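DsbA family protein (Salmonella typhimurium, PDB 7JVE) acts as a trimeric thioredoxin-like enzyme of the DsbA family that both oxidises thiols and isomerises disulfides. Local coordinates at residues Phe118-Ile123 with Leu133-Gly138; Ser125-Val130 with Lys162-Leu167; Glu139-Trp142 with Ala148-Leu151; Thr203-Ala208 with Asp212-Pro217. One frame throughout, in Å; residues are numbered along the deposited sequence.

Contact 1: Phe118-Ile123 with Leu133-Gly138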
loop_
_atom_site.group_PDB
_atom_site.type_symbol
_atom_site.label_atom_id
_atom_site.label_comp_id
_atom_site.label_asym_id
_atom_site.label_seq_id
_atom_site.Cartn_x
_atom_site.Cartn_y
_atom_site.Cartn_z
ATOM N N PHE A 118 11.558 12.064 26.419
ATOM C CA PHE A 118 10.846 12.639 25.281
ATOM C C PHE A 118 11.833 13.305 24.327
ATOM O O PHE A 118 12.504 14.278 24.695
ATOM C CB PHE A 118 9.803 13.648 25.773
ATOM C CG PHE A 118 8.662 13.009 26.546
ATOM C CD1 PHE A 118 8.815 12.676 27.883
ATOM C CD2 PHE A 118 7.444 12.727 25.920
ATOM C CE1 PHE A 118 7.765 12.077 28.602
ATOM C CE2 PHE A 118 6.389 12.135 26.622
ATOM C CZ PHE A 118 6.554 11.801 27.965
ATOM N N LYS A 119 11.922 12.797 23.109
ATOM C CA LYS A 119 12.823 13.366 22.099
ATOM C C LYS A 119 11.981 13.978 20.977
ATOM O O LYS A 119 11.629 13.301 20.016
ATOM C CB LYS A 119 13.779 12.294 21.538
ATOM C CG LYS A 119 14.579 11.579 22.587
ATOM C CD LYS A 119 15.627 12.517 23.186
ATOM C CE LYS A 119 16.767 11.741 23.803
ATOM N NZ LYS A 119 17.840 12.634 24.309
ATOM N N GLU A 120 11.681 15.270 21.101
ATOM C CA GLU A 120 10.936 15.986 20.070
ATOM C C GLU A 120 11.831 16.247 18.865
ATOM O O GLU A 120 12.962 16.718 19.027
ATOM C CB GLU A 120 10.423 17.312 20.625
ATOM C CG GLU A 120 9.372 17.162 21.689
ATOM C CD GLU A 120 9.072 18.460 22.416
ATOM O OE1 GLU A 120 8.864 19.477 21.740
ATOM O OE2 GLU A 120 9.008 18.455 23.666
ATOM N N PHE A 121 11.325 15.955 17.661
ATOM C CA PHE A 121 12.070 16.189 16.433
ATOM C C PHE A 121 11.095 16.400 15.279
ATOM O O PHE A 121 9.910 16.061 15.387
ATOM C CB PHE A 121 13.048 15.030 16.139
ATOM C CG PHE A 121 12.407 13.806 15.487
ATOM C CD1 PHE A 121 11.422 13.085 16.139
ATOM C CD2 PHE A 121 12.834 13.355 14.241
ATOM C CE1 PHE A 121 10.836 11.939 15.550
ATOM C CE2 PHE A 121 12.261 12.218 13.645
ATOM C CZ PHE A 121 11.250 11.510 14.305
ATOM N N PRO A 122 11.563 16.971 14.149
ATOM C CA PRO A 122 10.673 17.241 13.011
ATOM C C PRO A 122 10.835 16.236 11.880
ATOM O O PRO A 122 11.950 16.070 11.374
ATOM C CB PRO A 122 11.131 18.627 12.552
ATOM C CG PRO A 122 12.596 18.703 13.008
ATOM C CD PRO A 122 12.897 17.539 13.919
ATOM N N ILE A 123 9.741 15.598 11.449
ATOM C CA ILE A 123 9.838 14.594 10.389
ATOM C C ILE A 123 10.247 15.239 9.071
ATOM O O ILE A 123 11.033 14.671 8.309
ATOM C CB ILE A 123 8.508 13.833 10.251
ATOM C CG1 ILE A 123 8.267 12.965 11.476
ATOM C CG2 ILE A 123 8.483 12.992 8.964
ATOM C CD1 ILE A 123 6.959 12.229 11.406
ATOM N N LEU A 133 9.242 25.558 17.919
ATOM C CA LEU A 133 8.438 26.350 18.845
ATOM C C LEU A 133 7.822 25.475 19.924
ATOM O O LEU A 133 7.774 25.871 21.094
ATOM C CB LEU A 133 7.333 27.109 18.096
ATOM C CG LEU A 133 6.390 27.897 19.026
ATOM C CD1 LEU A 133 7.188 28.883 19.891
ATOM C CD2 LEU A 133 5.239 28.636 18.294
ATOM N N ALA A 134 7.307 24.297 19.547
ATOM C CA ALA A 134 6.690 23.433 20.545
ATOM C C ALA A 134 7.730 22.909 21.521
ATOM O O ALA A 134 7.435 22.744 22.708
ATOM C CB ALA A 134 5.941 22.271 19.878
ATOM N N ALA A 135 8.955 22.678 21.045
ATOM C CA ALA A 135 10.029 22.260 21.937
ATOM C C ALA A 135 10.444 23.389 22.885
ATOM O O ALA A 135 10.760 23.128 24.050
ATOM C CB ALA A 135 11.215 21.736 21.121
ATOM N N ARG A 136 10.440 24.653 22.420
ATOM C CA ARG A 136 10.755 25.775 23.313
ATOM C C ARG A 136 9.766 25.857 24.470
ATOM O O ARG A 136 10.167 25.999 25.634
ATOM C CB ARG A 136 10.751 27.106 22.563
ATOM C CG ARG A 136 11.925 27.368 21.645
ATOM C CD ARG A 136 11.830 28.795 21.062
ATOM N NE ARG A 136 12.837 28.980 20.027
ATOM C CZ ARG A 136 14.133 29.142 20.279
ATOM N NH1 ARG A 136 14.571 29.147 21.533
ATOM N NH2 ARG A 136 14.992 29.279 19.293
ATOM N N VAL A 137 8.462 25.798 24.160
ATOM C CA VAL A 137 7.435 25.849 25.202
ATOM C C VAL A 137 7.597 24.681 26.153
ATOM O O VAL A 137 7.645 24.856 27.378
ATOM C CB VAL A 137 6.030 25.853 24.585
ATOM C CG1 VAL A 137 4.976 25.933 25.703
ATOM C CG2 VAL A 137 5.881 26.983 23.583
ATOM N N GLY A 138 7.705 23.469 25.597
ATOM C CA GLY A 138 7.836 22.289 26.434
ATOM C C GLY A 138 9.038 22.366 27.358
ATOM O O GLY A 138 8.963 21.987 28.527
HETATM O O HOH W 1 6.939 20.197 23.921
HETATM O O HOH W 2 10.860 20.194 24.649
#

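Contact 2: Ser125-Val130 with Lys162-Leu167. With EDO (1,2-ethanediol), chain H.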
loop_
_atom_site.group_PDB
_atom_site.type_symbol
_atom_site.label_atom_id
_atom_site.label_comp_id
_atom_site.label_asym_id
_atom_site.label_seq_id
_atom_site.Cartn_x
_atom_site.Cartn_y
_atom_site.Cartn_z
ATOM N N SER A 125 11.390 18.973 6.824
ATOM C CA SER A 125 12.015 20.289 6.896
ATOM C C SER A 125 11.002 21.397 7.203
ATOM O O SER A 125 11.266 22.278 8.031
ATOM C CB SER A 125 12.739 20.557 5.573
ATOM O OG SER A 125 12.958 21.942 5.411
ATOM N N SER A 126 9.831 21.368 6.553
ATOM C CA SER A 126 8.835 22.414 6.778
ATOM C C SER A 126 8.282 22.395 8.199
ATOM O O SER A 126 7.626 23.364 8.614
ATOM C CB SER A 126 7.670 22.286 5.784
ATOM O OG SER A 126 7.033 21.030 5.937
ATOM N N ARG A 127 8.520 21.328 8.960
ATOM C CA ARG A 127 8.011 21.327 10.322
ATOM C C ARG A 127 8.935 22.014 11.320
ATOM O O ARG A 127 8.513 22.256 12.454
ATOM C CB ARG A 127 7.708 19.897 10.768
ATOM C CG ARG A 127 6.666 19.270 9.859
ATOM C CD ARG A 127 6.113 18.009 10.413
ATOM N NE ARG A 127 5.134 17.451 9.495
ATOM C CZ ARG A 127 4.636 16.238 9.618
ATOM N NH1 ARG A 127 5.026 15.472 10.630
ATOM N NH2 ARG A 127 3.767 15.791 8.730
ATOM N N TRP A 128 10.155 22.371 10.932
ATOM C CA TRP A 128 11.099 22.929 11.900
ATOM C C TRP A 128 10.545 24.120 12.668
ATOM O O TRP A 128 10.678 24.138 13.898
ATOM C CB TRP A 128 12.405 23.285 11.187
ATOM C CG TRP A 128 13.211 22.088 10.909
ATOM C CD1 TRP A 128 12.786 20.933 10.318
ATOM C CD2 TRP A 128 14.589 21.904 11.205
ATOM N NE1 TRP A 128 13.819 20.048 10.221
ATOM C CE2 TRP A 128 14.939 20.612 10.770
ATOM C CE3 TRP A 128 15.569 22.708 11.795
ATOM C CZ2 TRP A 128 16.231 20.097 10.904
ATOM C CZ3 TRP A 128 16.863 22.198 11.921
ATOM C CH2 TRP A 128 17.175 20.902 11.478
ATOM N N PRO A 129 9.902 25.114 12.043
ATOM C CA PRO A 129 9.379 26.235 12.856
ATOM C C PRO A 129 8.362 25.801 13.913
ATOM O O PRO A 129 8.464 26.223 15.076
ATOM C CB PRO A 129 8.780 27.184 11.799
ATOM C CG PRO A 129 9.458 26.810 10.490
ATOM C CD PRO A 129 9.687 25.319 10.595
ATOM N N VAL A 130 7.409 24.936 13.563
ATOM C CA VAL A 130 6.407 24.487 14.532
ATOM C C VAL A 130 7.015 23.525 15.557
ATOM O O VAL A 130 6.791 23.670 16.767
ATOM C CB VAL A 130 5.195 23.866 13.806
ATOM C CG1 VAL A 130 4.276 23.177 14.781
ATOM C CG2 VAL A 130 4.425 24.964 13.067
ATOM N N LYS A 162 -4.374 18.468 15.601
ATOM C CA LYS A 162 -3.816 19.146 14.432
ATOM C C LYS A 162 -2.516 18.448 14.029
ATOM O O LYS A 162 -1.516 18.499 14.760
ATOM C CB LYS A 162 -3.619 20.639 14.713
ATOM C CG LYS A 162 -4.948 21.323 15.110
ATOM C CD LYS A 162 -4.911 22.846 15.131
ATOM C CE LYS A 162 -6.279 23.422 14.787
ATOM N NZ LYS A 162 -6.386 24.899 15.052
ATOM N N VAL A 163 -2.543 17.766 12.879
ATOM C CA VAL A 163 -1.448 16.898 12.463
ATOM C C VAL A 163 -1.174 17.129 10.982
ATOM O O VAL A 163 -1.976 17.738 10.264
ATOM C CB VAL A 163 -1.760 15.400 12.742
ATOM C CG1 VAL A 163 -1.927 15.162 14.245
ATOM C CG2 VAL A 163 -3.005 14.929 11.970
ATOM N N GLU A 164 0.008 16.667 10.547
ATOM C CA GLU A 164 0.374 16.551 9.125
ATOM C C GLU A 164 0.291 17.894 8.402
ATOM O O GLU A 164 -0.135 17.977 7.245
ATOM C CB GLU A 164 -0.486 15.489 8.433
ATOM C CG GLU A 164 -0.324 14.169 9.149
ATOM C CD GLU A 164 0.995 13.464 8.829
ATOM O OE1 GLU A 164 1.716 13.937 7.921
ATOM O OE2 GLU A 164 1.349 12.493 9.553
ATOM N N GLY A 165 0.726 18.954 9.082
ATOM C CA GLY A 165 0.767 20.283 8.513
ATOM C C GLY A 165 -0.285 21.233 9.051
ATOM O O GLY A 165 -0.161 22.444 8.840
ATOM N N ALA A 166 -1.296 20.728 9.763
ATOM C CA ALA A 166 -2.371 21.576 10.269
ATOM C C ALA A 166 -2.024 22.305 11.571
ATOM O O ALA A 166 -2.776 23.209 11.963
ATOM C CB ALA A 166 -3.650 20.748 10.478
ATOM N N LEU A 167 -0.945 21.936 12.264
ATOM C CA LEU A 167 -0.535 22.645 13.476
ATOM C C LEU A 167 0.338 23.848 13.116
ATOM O O LEU A 167 1.415 23.681 12.538
ATOM C CB LEU A 167 0.221 21.713 14.418
ATOM C CG LEU A 167 0.453 22.239 15.830
ATOM C CD1 LEU A 167 -0.870 22.496 16.515
ATOM C CD2 LEU A 167 1.265 21.247 16.646
HETATM C C1 EDO H . 15.891 22.611 7.493
HETATM O O1 EDO H . 15.363 21.317 7.227
HETATM C C2 EDO H . 14.719 23.547 7.779
HETATM O O2 EDO H . 15.222 24.848 8.139
HETATM O O HOH W 3 4.028 13.053 9.878
#

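Contact 3: Glu139-Trp142 with Ala148-Leu151. With EDO (1,2-ethanediol), chain J.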
loop_
_atom_site.group_PDB
_atom_site.type_symbol
_atom_site.label_atom_id
_atom_site.label_comp_id
_atom_site.label_asym_id
_atom_site.label_seq_id
_atom_site.Cartn_x
_atom_site.Cartn_y
_atom_site.Cartn_z
ATOM N N GLU A 139 10.156 22.882 26.856
ATOM C CA GLU A 139 11.318 22.990 27.716
ATOM C C GLU A 139 11.077 23.973 28.859
ATOM O O GLU A 139 11.480 23.711 29.995
ATOM C CB GLU A 139 12.525 23.393 26.905
ATOM C CG GLU A 139 13.731 23.521 27.768
ATOM C CD GLU A 139 14.967 23.733 26.963
ATOM O OE1 GLU A 139 15.684 22.726 26.745
ATOM O OE2 GLU A 139 15.196 24.893 26.537
ATOM N N GLN A 140 10.426 25.108 28.583
ATOM C CA GLN A 140 10.092 26.044 29.654
ATOM C C GLN A 140 9.171 25.397 30.678
ATOM O O GLN A 140 9.403 25.502 31.887
ATOM C CB GLN A 140 9.446 27.313 29.092
ATOM C CG GLN A 140 10.413 28.210 28.380
ATOM C CD GLN A 140 11.550 28.633 29.299
ATOM O OE1 GLN A 140 11.328 29.105 30.422
ATOM N NE2 GLN A 140 12.780 28.404 28.847
ATOM N N VAL A 141 8.122 24.716 30.213
ATOM C CA VAL A 141 7.207 24.049 31.139
ATOM C C VAL A 141 7.966 23.012 31.970
ATOM O O VAL A 141 7.843 22.954 33.204
ATOM C CB VAL A 141 6.026 23.429 30.365
ATOM C CG1 VAL A 141 5.186 22.483 31.249
ATOM C CG2 VAL A 141 5.171 24.519 29.727
ATOM N N TRP A 142 8.796 22.202 31.308
ATOM C CA TRP A 142 9.550 21.174 32.021
ATOM C C TRP A 142 10.476 21.782 33.070
ATOM O O TRP A 142 10.538 21.300 34.206
ATOM C CB TRP A 142 10.362 20.338 31.045
ATOM C CG TRP A 142 11.099 19.267 31.723
ATOM C CD1 TRP A 142 10.582 18.295 32.563
ATOM C CD2 TRP A 142 12.488 19.011 31.630
ATOM N NE1 TRP A 142 11.580 17.454 32.991
ATOM C CE2 TRP A 142 12.760 17.869 32.431
ATOM C CE3 TRP A 142 13.527 19.613 30.928
ATOM C CZ2 TRP A 142 14.022 17.343 32.558
ATOM C CZ3 TRP A 142 14.778 19.091 31.054
ATOM C CH2 TRP A 142 15.023 17.964 31.864
ATOM N N ALA A 148 5.676 15.938 35.215
ATOM C CA ALA A 148 4.250 15.652 35.130
ATOM C C ALA A 148 3.527 16.757 34.374
ATOM O O ALA A 148 2.644 16.481 33.559
ATOM C CB ALA A 148 3.646 15.482 36.524
ATOM N N LYS A 149 3.935 18.014 34.600
ATOM C CA LYS A 149 3.305 19.152 33.944
ATOM C C LYS A 149 3.740 19.259 32.480
ATOM O O LYS A 149 2.916 19.566 31.606
ATOM C CB LYS A 149 3.610 20.431 34.742
ATOM C CG LYS A 149 3.065 21.723 34.174
ATOM C CD LYS A 149 1.627 21.610 33.740
ATOM C CE LYS A 149 0.686 21.768 34.871
ATOM N NZ LYS A 149 -0.719 21.593 34.399
ATOM N N TYR A 150 5.011 18.973 32.186
ATOM C CA TYR A 150 5.409 18.812 30.793
ATOM C C TYR A 150 4.513 17.794 30.087
ATOM O O TYR A 150 4.118 17.991 28.929
ATOM C CB TYR A 150 6.879 18.387 30.691
ATOM C CG TYR A 150 7.231 17.953 29.296
ATOM C CD1 TYR A 150 7.680 18.879 28.345
ATOM C CD2 TYR A 150 7.055 16.618 28.900
ATOM C CE1 TYR A 150 7.985 18.479 27.031
ATOM C CE2 TYR A 150 7.327 16.207 27.600
ATOM C CZ TYR A 150 7.786 17.138 26.665
ATOM O OH TYR A 150 8.064 16.713 25.393
ATOM N N LEU A 151 4.174 16.701 30.772
ATOM C CA LEU A 151 3.354 15.676 30.144
ATOM C C LEU A 151 1.935 16.190 29.872
ATOM O O LEU A 151 1.359 15.862 28.822
ATOM C CB LEU A 151 3.362 14.406 31.003
ATOM C CG LEU A 151 2.604 13.144 30.555
ATOM C CD1 LEU A 151 2.908 12.730 29.112
ATOM C CD2 LEU A 151 2.912 11.994 31.511
HETATM C C1 EDO J . 13.397 19.919 35.526
HETATM O O1 EDO J . 12.343 20.642 36.180
HETATM C C2 EDO J . 13.859 18.804 36.459
HETATM O O2 EDO J . 12.644 18.242 36.972
#

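Contact 4: Thr203-Ala208 with Asp212-Pro217. With EDO (1,2-ethanediol), chain M.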
loop_
_atom_site.group_PDB
_atom_site.type_symbol
_atom_site.label_atom_id
_atom_site.label_comp_id
_atom_site.label_asym_id
_atom_site.label_seq_id
_atom_site.Cartn_x
_atom_site.Cartn_y
_atom_site.Cartn_z
ATOM N N THR A 203 19.807 19.087 18.571
ATOM C CA THR A 203 20.397 17.914 19.212
ATOM C C THR A 203 19.585 16.661 18.934
ATOM O O THR A 203 20.144 15.605 18.623
ATOM C CB THR A 203 20.504 18.163 20.727
ATOM O OG1 THR A 203 21.331 19.299 20.946
ATOM C CG2 THR A 203 21.082 16.943 21.492
ATOM N N ASN A 204 18.257 16.756 19.036
ATOM C CA ASN A 204 17.419 15.580 18.817
ATOM C C ASN A 204 17.483 15.105 17.368
ATOM O O ASN A 204 17.475 13.902 17.109
ATOM C CB ASN A 204 15.979 15.884 19.222
ATOM C CG ASN A 204 15.805 15.969 20.715
ATOM O OD1 ASN A 204 16.716 15.644 21.474
ATOM N ND2 ASN A 204 14.630 16.400 21.154
ATOM N N GLN A 205 17.528 16.035 16.408
ATOM C CA GLN A 205 17.600 15.643 15.003
ATOM C C GLN A 205 18.960 15.037 14.666
ATOM O O GLN A 205 19.043 14.064 13.901
ATOM C CB GLN A 205 17.321 16.841 14.103
ATOM C CG GLN A 205 17.483 16.549 12.625
ATOM C CD GLN A 205 16.487 15.515 12.138
ATOM O OE1 GLN A 205 15.422 15.338 12.733
ATOM N NE2 GLN A 205 16.830 14.820 11.054
ATOM N N ALA A 206 20.036 15.592 15.235
ATOM C CA ALA A 206 21.349 14.972 15.084
ATOM C C ALA A 206 21.357 13.565 15.671
ATOM O O ALA A 206 21.893 12.637 15.057
ATOM C CB ALA A 206 22.431 15.839 15.736
ATOM N N LEU A 207 20.757 13.390 16.856
ATOM C CA LEU A 207 20.647 12.062 17.450
ATOM C C LEU A 207 19.750 11.143 16.619
ATOM O O LEU A 207 20.060 9.961 16.447
ATOM C CB LEU A 207 20.112 12.167 18.879
ATOM C CG LEU A 207 19.876 10.841 19.619
ATOM C CD1 LEU A 207 21.169 9.991 19.703
ATOM C CD2 LEU A 207 19.241 11.017 21.004
ATOM N N ALA A 208 18.624 11.653 16.109
ATOM C CA ALA A 208 17.789 10.805 15.250
ATOM C C ALA A 208 18.561 10.337 14.019
ATOM O O ALA A 208 18.432 9.181 13.600
ATOM C CB ALA A 208 16.512 11.529 14.832
ATOM N N ASP A 212 19.670 6.526 12.929
ATOM C CA ASP A 212 18.953 6.128 11.723
ATOM C C ASP A 212 17.438 6.116 11.957
ATOM O O ASP A 212 16.732 5.204 11.527
ATOM C CB ASP A 212 19.460 4.766 11.214
ATOM C CG ASP A 212 19.135 4.531 9.743
ATOM O OD1 ASP A 212 18.720 5.485 9.052
ATOM O OD2 ASP A 212 19.267 3.388 9.271
ATOM N N PHE A 213 16.939 7.151 12.640
ATOM C CA PHE A 213 15.514 7.424 12.823
ATOM C C PHE A 213 15.050 8.662 12.066
ATOM O O PHE A 213 13.981 9.199 12.379
ATOM C CB PHE A 213 15.180 7.658 14.307
ATOM C CG PHE A 213 15.386 6.460 15.206
ATOM C CD1 PHE A 213 15.318 5.173 14.712
ATOM C CD2 PHE A 213 15.613 6.645 16.567
ATOM C CE1 PHE A 213 15.475 4.091 15.550
ATOM C CE2 PHE A 213 15.791 5.566 17.401
ATOM C CZ PHE A 213 15.732 4.290 16.893
ATOM N N SER A 214 15.840 9.184 11.138
ATOM C CA SER A 214 15.462 10.447 10.502
ATOM C C SER A 214 14.117 10.309 9.798
ATOM O O SER A 214 13.930 9.433 8.945
ATOM C CB SER A 214 16.534 10.893 9.515
ATOM O OG SER A 214 16.372 12.264 9.214
ATOM N N GLY A 215 13.167 11.169 10.165
ATOM C CA GLY A 215 11.861 11.087 9.553
ATOM C C GLY A 215 10.987 9.956 10.044
ATOM O O GLY A 215 9.884 9.803 9.528
ATOM N N THR A 216 11.428 9.168 11.020
ATOM C CA THR A 216 10.711 7.962 11.438
ATOM C C THR A 216 10.596 7.901 12.958
ATOM O O THR A 216 11.594 7.595 13.646
ATOM C CB THR A 216 11.379 6.697 10.883
ATOM O OG1 THR A 216 12.666 6.520 11.472
ATOM C CG2 THR A 216 11.529 6.737 9.322
ATOM N N PRO A 217 9.418 8.148 13.526
ATOM C CA PRO A 217 9.245 8.000 14.979
ATOM C C PRO A 217 9.569 6.585 15.451
ATOM O O PRO A 217 9.382 5.606 14.722
ATOM C CB PRO A 217 7.765 8.337 15.195
ATOM C CG PRO A 217 7.410 9.211 14.009
ATOM C CD PRO A 217 8.174 8.565 12.860
HETATM C C1 EDO M . 20.189 0.849 11.345
HETATM O O1 EDO M . 20.765 1.596 10.270
HETATM C C2 EDO M . 19.390 -0.307 10.751
HETATM O O2 EDO M . 20.108 -0.893 9.638
HETATM O O HOH W 4 13.505 13.761 10.971
#

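Contact 1: Phe118-Ile123 with Leu133-Gly138
Glu120 of strand 115-120 reaches across to Ala135 of helix 128-145, two residues after Phe118, whose ring packs edge-to-face with Tyr150 and His154. At Lys119, between them, NZ bonds Ser74 OG and Glu68 O. Glu120 then carries the contact. With CG anti to its own carbonyl carbon (chi1 -67°) and an extended chain beyond, its carboxylate spans to the helix, whose nearest CA, that of Ala135, is 6.6 Å from its own. The two oxygens behave differently. OE1 presses on the apolar flank of Ala135, 3.0 Å from CA and 3.3 Å from CB, a tight fit. OE2 accepts from two waters, each 2.7 Å away. The first also donates to Ala134 O at 2.9 Å. The second donates to Ala135 O at 3.0 Å. Tyr150 OH is a third partner of OE2. Past the strand, Phe121 turns away from the helix. Sheet and helix are thus joined through a hydrated carboxylate: the acid and the helix carbonyls probably could not bond one another directly, so the waters mediate, in addition to the Gly138 N-H that Ala134 O already accepts and the tyrosine on OE2.

Contact 2: Ser125-Val130 with Lys162-Leu167
Val130 lies across Leu167, its CG1 4.0 Å from Leu167 CD2, while its other methyl, CG2, rests 3.3 Å from Leu167 O. Here the start of helix 128-145 meets a loop built round a type I' beta turn from Val163 to Ala166. The two segments bracket a run of chain that is almost all helix, in the helical insertion that DsbA-like proteins carry on the thioredoxin fold. Glu164 and Gly165 fill the two left-handed positions of the turn. The polar half of the contact belongs to Arg127. Its chain runs extended from CG to NE, which carries the guanidinium out to the turn, and Glu164, folded back by its second torsion (chi2 -77°), brings its carboxylate up to the guanidinium edge. The two planes stand 76° apart, so this is a single-oxygen salt bridge and not a side-by-side pair. NH2 to OE1 is 2.9 Å and the N-H...O angle is a bent 132°, though the position of OE1 is doubtful; Asp152 of a neighbouring subunit, a like charge, lies close. Arg127 NH1 has a second acid, Asp91, and Glu164 OE2 takes the backbone N-H of Ser95, which sits between the disulfide-bonded Cys94 and Cys97. Arg127 thus lies near, without touching, that disulfide, probably the redox centre. One water completes the bridge: it accepts from Arg127 NH1 at 2.7 Å and donates to Glu164 OE2 at 2.8 Å.

Contact 3: Glu139-Trp142 with Ala148-Leu151
Val141 pushes its CG1 methyl against the backbone of the next helix, 3.6 Å from Tyr150 N, and the same methyl touches Lys149 CG at 3.7 Å. One residue on, Trp142 and Tyr150 meet root to root: CB to CB is 4.0 Å, and their CA atoms are only 4.9 Å apart, so helices 128-145 and 147-159, consecutive in sequence, come close at this point. The side-chain contacts are apolar, and neither aromatic ring stacks on the other. Tyr150 CG stands anti to its backbone N (chi1 169°), and chi2 of 89° sets the ring plane across the CA-CB-CG plane. This turns the phenol inward, toward Phe118 and Glu120. Lys149 bends at its second and third torsions and leads its amine off the contact; there it forms a long, weak ion pair with Asp152, and a magnesium ion lies about 3 Å from the nearest atom of the side chain. Over one face of the Trp142 indole sits an ethanediol, probably from the crystallisation liquor: its C1 lies 3.8 Å above the ring plane, offset toward the rim, and its O1 donates to Trp142 O at 2.8 Å. Farther out, Tyr179 and Leu180 pack on Val141, Gln140 leans on helix 182-193, and Leu151 faces Glu105 and Ile108 of helix 95-110. The helix pair is thus wedged between the other insert helices and the thioredoxin core, with Tyr150 reaching strand 115-120.

Contact 4: Thr203-Ala208 with Asp212-Pro217
Helix 199-210 ends in a Schellman motif: at Asp212 the chain swings to positive phi (57°), and Phe213 N returns to Ala208 O in a short, straight bond of 2.7 Å and 165°. A type II beta turn from Phe213 to Thr216 follows, with Gly215 also at positive phi, and delivers Pro217 to the proline loop of the thioredoxin fold, where it packs on Cys94, Trp96 and Cys97. In thioredoxin relatives the peptide before this proline is usually cis; in this model Thr216-Pro217 is trans, with 3.8 Å between the two CA atoms. Among the side chains, Ala208 CB rests on Phe213 CB at 4.1 Å, while the ring of Phe213 leads away to meet Phe89 edge-to-face and Tyr58. Asp212 looks outward: its OD2 forms a salt bridge with Lys162 of a neighbouring subunit and accepts from an ethanediol, probably a crystallisation additive. Gln205 ties the helix to the turn. A bend at its second torsion (chi2 64°) brings the amide over, and NE2, whose other acceptor is Gln209 OE1, donates to Ser214 OG at 3.2 Å in a somewhat bent bond close to the amide plane. Gln205 OE1 works through a water that donates to it at 3.0 Å and accepts from Gly215 N at 2.7 Å.

In the fold
Contacts 1, 2 and 3 share helix 128-145. Contact 2 takes its start, contact 1 its middle against the sheet, and contact 3 its later turns against the following helix, inside the chain loop that contact 2 closes. Contacts 1 and 4 are buried, 2 and 3 only partly so. Tyr150 and Glu120 join contact 3 to contact 1, 2.6 Å from OH to OE2. Contact 4, nearest the chain's centre, meets contact 1 through Asn204 ND2 and Glu120 O, 2.7 Å apart. Chemistry follows place: a surface salt bridge in contact 2, a hydrated acid in contact 1, apolar packing in contact 3, and backbone capping plus an amide-hydroxyl bond in contact 4.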